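Long-range contact in separin (Saccharomyces cerevisiae, PDB 5U1T), which cleaves the cohesin subunit Scc1 as a caspase-like cysteine protease to release sister chromatids at the onset of anaphase: residues A[931-942]-A[1018-1029]. Numbering follows the deposited sequence.
Sequences VINRVHNMWQKV and KLKQMKELLESL
Leu1025 O accepts two bonds from Ser1028, a 2.8 Å one from OG, tilted 29° out of the carbonyl plane, and a weak one from the backbone N; the Leu1025 side chain meanwhile faces Val935 and Met938. The two segments form an antiparallel helix pair, with axes 10.3 Å apart and directions 162° from each other, and hydrophobic side chains fill the seam. Val935 straddles its middle: CG1 lies 3.7 Å from Met1022 CE, and CG2 the same distance from Leu1025 CG. Met1022 turns at chi2 (70°), which swings its methyl back to the neighbouring helix, where CE sits 3.7 Å from Trp939 CB and also meets the indole obliquely. Met938 instead runs out fully extended, passing Met1022 in the opposite direction, with its CG 3.8 Å from Met1022 SD. Its SD lies alongside Leu1025 CG, and its CE lies against the Gln1021 side chain, from CB out to the amide oxygen OE1. Shortened to an alanine, Met938 would probably leave a gap beside Gln1021 and Leu1025 and deprive the Met1022 thioether of the neighbour on one flank. Helix 1036-1054 packs beside the pair, touching Ile932 and Trp939, while Trp939 also meets Ile1142, in the turn between strands 1132-1139 and 1146-1152. Arg934 lends only its aliphatic stem to Leu1025; its guanidinium group forms salt bridges with Asp916 and Asp919. Val942 CG2 packs 3.8 Å from Lys1018 CB at one end of the seam, and at the other Leu1029 CD2 is 3.8 Å from Val935 CG2 and also touches Ile932 CD1.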
loop_
_atom_site.group_PDB
_atom_site.type_symbol
_atom_site.label_atom_id
_atom_site.label_comp_id
_atom_site.label_asym_id
_atom_site.label_seq_id
_atom_site.Cartn_x
_atom_site.Cartn_y
_atom_site.Cartn_z
ATOM N N VAL A 931 -25.382 14.553 -12.526
ATOM C CA VAL A 931 -26.223 15.749 -12.608
ATOM C C VAL A 931 -25.424 16.992 -13.010
ATOM O O VAL A 931 -25.861 17.765 -13.852
ATOM C CB VAL A 931 -26.944 16.018 -11.277
ATOM C CG1 VAL A 931 -27.693 17.346 -11.336
ATOM C CG2 VAL A 931 -27.895 14.880 -10.963
ATOM N N ILE A 932 -24.251 17.171 -12.417
ATOM C CA ILE A 932 -23.364 18.267 -12.788
ATOM C C ILE A 932 -23.079 18.250 -14.278
ATOM O O ILE A 932 -23.076 19.279 -14.934
ATOM C CB ILE A 932 -22.041 18.198 -12.001
ATOM C CG1 ILE A 932 -22.276 18.763 -10.621
ATOM C CG2 ILE A 932 -20.954 19.033 -12.656
ATOM C CD1 ILE A 932 -22.871 20.157 -10.707
ATOM N N ASN A 933 -22.841 17.065 -14.812
ATOM C CA ASN A 933 -22.624 16.946 -16.232
ATOM C C ASN A 933 -23.879 17.292 -17.012
ATOM O O ASN A 933 -23.804 17.904 -18.070
ATOM C CB ASN A 933 -22.162 15.540 -16.570
ATOM C CG ASN A 933 -20.690 15.354 -16.333
ATOM O OD1 ASN A 933 -20.025 16.232 -15.777
ATOM N ND2 ASN A 933 -20.162 14.211 -16.754
ATOM N N ARG A 934 -25.027 16.878 -16.484
ATOM C CA ARG A 934 -26.304 17.084 -17.152
ATOM C C ARG A 934 -26.583 18.574 -17.295
ATOM O O ARG A 934 -26.905 19.049 -18.383
ATOM C CB ARG A 934 -27.422 16.386 -16.379
ATOM C CG ARG A 934 -28.809 16.643 -16.911
ATOM C CD ARG A 934 -29.790 15.670 -16.303
ATOM N NE ARG A 934 -29.416 14.314 -16.663
ATOM C CZ ARG A 934 -29.603 13.250 -15.884
ATOM N NH1 ARG A 934 -29.216 12.042 -16.291
ATOM N NH2 ARG A 934 -30.179 13.401 -14.693
ATOM N N VAL A 935 -26.429 19.299 -16.186
ATOM C CA VAL A 935 -26.516 20.755 -16.164
ATOM C C VAL A 935 -25.702 21.375 -17.285
ATOM O O VAL A 935 -26.240 22.120 -18.082
ATOM C CB VAL A 935 -26.046 21.339 -14.817
ATOM C CG1 VAL A 935 -25.757 22.825 -14.953
ATOM C CG2 VAL A 935 -27.089 21.089 -13.739
ATOM N N HIS A 936 -24.418 21.059 -17.367
ATOM C CA HIS A 936 -23.589 21.628 -18.427
ATOM C C HIS A 936 -24.042 21.181 -19.823
ATOM O O HIS A 936 -24.019 21.959 -20.772
ATOM C CB HIS A 936 -22.112 21.279 -18.205
ATOM C CG HIS A 936 -21.546 21.868 -16.950
ATOM N ND1 HIS A 936 -21.079 23.164 -16.880
ATOM C CD2 HIS A 936 -21.393 21.346 -15.708
ATOM C CE1 HIS A 936 -20.650 23.410 -15.654
ATOM N NE2 HIS A 936 -20.840 22.328 -14.921
ATOM N N ASN A 937 -24.479 19.941 -19.949
ATOM C CA ASN A 937 -24.941 19.464 -21.238
ATOM C C ASN A 937 -26.236 20.152 -21.638
ATOM O O ASN A 937 -26.471 20.453 -22.813
ATOM C CB ASN A 937 -25.139 17.952 -21.209
ATOM C CG ASN A 937 -23.846 17.202 -21.340
ATOM O OD1 ASN A 937 -22.896 17.692 -21.950
ATOM N ND2 ASN A 937 -23.797 16.004 -20.771
ATOM N N MET A 938 -27.075 20.372 -20.636
ATOM C CA MET A 938 -28.340 21.039 -20.810
ATOM C C MET A 938 -28.084 22.493 -21.234
ATOM O O MET A 938 -28.715 23.012 -22.157
ATOM C CB MET A 938 -29.131 20.957 -19.511
ATOM C CG MET A 938 -30.489 21.611 -19.524
ATOM S SD MET A 938 -31.362 21.169 -17.988
ATOM C CE MET A 938 -32.879 22.165 -18.068
ATOM N N TRP A 939 -27.124 23.136 -20.577
ATOM C CA TRP A 939 -26.722 24.480 -20.942
ATOM C C TRP A 939 -26.186 24.585 -22.386
ATOM O O TRP A 939 -26.662 25.421 -23.141
ATOM C CB TRP A 939 -25.675 25.025 -19.966
ATOM C CG TRP A 939 -25.313 26.395 -20.347
ATOM C CD1 TRP A 939 -24.173 26.806 -20.976
ATOM C CD2 TRP A 939 -26.136 27.545 -20.215
ATOM N NE1 TRP A 939 -24.225 28.158 -21.213
ATOM C CE2 TRP A 939 -25.426 28.631 -20.757
ATOM C CE3 TRP A 939 -27.405 27.765 -19.675
ATOM C CZ2 TRP A 939 -25.937 29.916 -20.776
ATOM C CZ3 TRP A 939 -27.915 29.038 -19.690
ATOM C CH2 TRP A 939 -27.185 30.105 -20.239
ATOM N N GLN A 940 -25.214 23.757 -22.784
ATOM C CA GLN A 940 -24.651 23.886 -24.138
ATOM C C GLN A 940 -25.770 23.760 -25.187
ATOM O O GLN A 940 -25.749 24.434 -26.216
ATOM C CB GLN A 940 -23.519 22.854 -24.389
ATOM C CG GLN A 940 -22.207 23.028 -23.560
ATOM C CD GLN A 940 -21.136 21.907 -23.810
ATOM O OE1 GLN A 940 -21.468 20.772 -24.211
ATOM N NE2 GLN A 940 -19.856 22.236 -23.567
ATOM N N LYS A 941 -26.763 22.925 -24.886
ATOM C CA LYS A 941 -27.836 22.620 -25.814
ATOM C C LYS A 941 -28.819 23.787 -25.935
ATOM O O LYS A 941 -29.158 24.226 -27.045
ATOM C CB LYS A 941 -28.565 21.356 -25.367
ATOM C CG LYS A 941 -29.669 20.902 -26.312
ATOM C CD LYS A 941 -30.336 19.587 -25.828
ATOM C CE LYS A 941 -31.484 19.112 -26.760
ATOM N NZ LYS A 941 -32.127 17.837 -26.286
ATOM N N VAL A 942 -29.273 24.290 -24.792
ATOM C CA VAL A 942 -30.235 25.369 -24.799
ATOM C C VAL A 942 -29.569 26.636 -25.314
ATOM O O VAL A 942 -30.164 27.385 -26.087
ATOM C CB VAL A 942 -30.851 25.602 -23.400
ATOM C CG1 VAL A 942 -31.495 26.978 -23.307
ATOM C CG2 VAL A 942 -31.881 24.519 -23.094
ATOM N N LYS A 1018 -37.548 26.279 -21.589
ATOM C CA LYS A 1018 -36.225 25.691 -21.439
ATOM C C LYS A 1018 -35.402 26.428 -20.391
ATOM O O LYS A 1018 -34.544 25.834 -19.716
ATOM C CB LYS A 1018 -35.491 25.673 -22.783
ATOM C CG LYS A 1018 -36.062 24.631 -23.736
ATOM C CD LYS A 1018 -35.649 24.833 -25.195
ATOM C CE LYS A 1018 -36.407 23.870 -26.111
ATOM N NZ LYS A 1018 -35.992 22.460 -25.882
ATOM N N LEU A 1019 -35.663 27.718 -20.239
ATOM C CA LEU A 1019 -34.935 28.509 -19.273
ATOM C C LEU A 1019 -35.420 28.248 -17.852
ATOM O O LEU A 1019 -34.606 28.147 -16.943
ATOM C CB LEU A 1019 -35.047 29.991 -19.625
ATOM C CG LEU A 1019 -34.079 30.404 -20.729
ATOM C CD1 LEU A 1019 -34.516 31.710 -21.363
ATOM C CD2 LEU A 1019 -32.688 30.516 -20.145
ATOM N N LYS A 1020 -36.733 28.146 -17.652
ATOM C CA LYS A 1020 -37.278 27.840 -16.328
ATOM C C LYS A 1020 -36.845 26.434 -15.886
ATOM O O LYS A 1020 -36.730 26.130 -14.694
ATOM C CB LYS A 1020 -38.804 27.967 -16.327
ATOM C CG LYS A 1020 -39.313 29.408 -16.438
ATOM C CD LYS A 1020 -40.808 29.485 -16.809
ATOM C CE LYS A 1020 -41.716 29.765 -15.600
ATOM N NZ LYS A 1020 -43.020 30.415 -15.973
ATOM N N GLN A 1021 -36.588 25.593 -16.877
ATOM C CA GLN A 1021 -36.135 24.240 -16.671
ATOM C C GLN A 1021 -34.701 24.266 -16.169
ATOM O O GLN A 1021 -34.339 23.574 -15.213
ATOM C CB GLN A 1021 -36.246 23.460 -17.980
ATOM C CG GLN A 1021 -36.176 21.946 -17.862
ATOM C CD GLN A 1021 -35.941 21.288 -19.219
ATOM O OE1 GLN A 1021 -35.421 21.923 -20.152
ATOM N NE2 GLN A 1021 -36.320 20.020 -19.339
ATOM N N MET A 1022 -33.892 25.082 -16.831
ATOM C CA MET A 1022 -32.523 25.320 -16.431
ATOM C C MET A 1022 -32.452 25.971 -15.037
ATOM O O MET A 1022 -31.591 25.626 -14.237
ATOM C CB MET A 1022 -31.829 26.191 -17.480
ATOM C CG MET A 1022 -30.321 26.309 -17.330
ATOM S SD MET A 1022 -29.419 24.778 -17.707
ATOM C CE MET A 1022 -27.855 25.153 -16.938
ATOM N N LYS A 1023 -33.355 26.900 -14.747
ATOM C CA LYS A 1023 -33.389 27.553 -13.443
ATOM C C LYS A 1023 -33.597 26.514 -12.344
ATOM O O LYS A 1023 -32.940 26.570 -11.306
ATOM C CB LYS A 1023 -34.503 28.623 -13.384
ATOM C CG LYS A 1023 -34.582 29.388 -12.046
ATOM C CD LYS A 1023 -35.781 30.332 -11.919
ATOM C CE LYS A 1023 -36.847 29.821 -10.910
ATOM N NZ LYS A 1023 -37.576 28.506 -11.268
ATOM N N GLU A 1024 -34.500 25.564 -12.582
ATOM C CA GLU A 1024 -34.889 24.588 -11.567
ATOM C C GLU A 1024 -33.911 23.420 -11.435
ATOM O O GLU A 1024 -33.725 22.870 -10.348
ATOM C CB GLU A 1024 -36.287 24.071 -11.869
ATOM C CG GLU A 1024 -37.328 25.138 -11.635
ATOM C CD GLU A 1024 -38.599 24.922 -12.436
ATOM O OE1 GLU A 1024 -38.653 23.909 -13.174
ATOM O OE2 GLU A 1024 -39.536 25.759 -12.329
ATOM N N LEU A 1025 -33.292 23.035 -12.543
ATOM C CA LEU A 1025 -32.265 22.013 -12.506
ATOM C C LEU A 1025 -31.063 22.533 -11.728
ATOM O O LEU A 1025 -30.420 21.778 -10.996
ATOM C CB LEU A 1025 -31.859 21.597 -13.920
ATOM C CG LEU A 1025 -30.764 20.536 -13.976
ATOM C CD1 LEU A 1025 -31.201 19.275 -13.243
ATOM C CD2 LEU A 1025 -30.391 20.240 -15.409
ATOM N N LEU A 1026 -30.766 23.824 -11.882
ATOM C CA LEU A 1026 -29.656 24.432 -11.156
ATOM C C LEU A 1026 -30.001 24.501 -9.677
ATOM O O LEU A 1026 -29.127 24.429 -8.819
ATOM C CB LEU A 1026 -29.327 25.828 -11.694
ATOM C CG LEU A 1026 -28.503 25.917 -12.976
ATOM C CD1 LEU A 1026 -28.594 27.307 -13.563
ATOM C CD2 LEU A 1026 -27.059 25.555 -12.702
ATOM N N GLU A 1027 -31.287 24.618 -9.381
ATOM C CA GLU A 1027 -31.717 24.781 -8.009
ATOM C C GLU A 1027 -31.776 23.444 -7.303
ATOM O O GLU A 1027 -31.741 23.372 -6.075
ATOM C CB GLU A 1027 -33.078 25.476 -7.957
ATOM C CG GLU A 1027 -33.001 26.982 -8.139
ATOM C CD GLU A 1027 -34.287 27.577 -8.683
ATOM O OE1 GLU A 1027 -34.417 28.832 -8.690
ATOM O OE2 GLU A 1027 -35.173 26.795 -9.109
ATOM N N SER A 1028 -31.849 22.373 -8.079
ATOM C CA SER A 1028 -32.008 21.059 -7.477
ATOM C C SER A 1028 -30.712 20.552 -6.861
ATOM O O SER A 1028 -30.757 19.795 -5.891
ATOM C CB SER A 1028 -32.529 20.043 -8.496
ATOM O OG SER A 1028 -31.556 19.733 -9.477
ATOM N N LEU A 1029 -29.558 20.966 -7.381
ATOM C CA LEU A 1029 -28.344 20.279 -6.985
ATOM C C LEU A 1029 -27.774 20.711 -5.631
ATOM O O LEU A 1029 -27.874 21.863 -5.224
ATOM C CB LEU A 1029 -27.284 20.390 -8.083
ATOM C CG LEU A 1029 -27.039 21.623 -8.909
ATOM C CD1 LEU A 1029 -26.390 22.645 -8.044
ATOM C CD2 LEU A 1029 -26.119 21.229 -10.043
#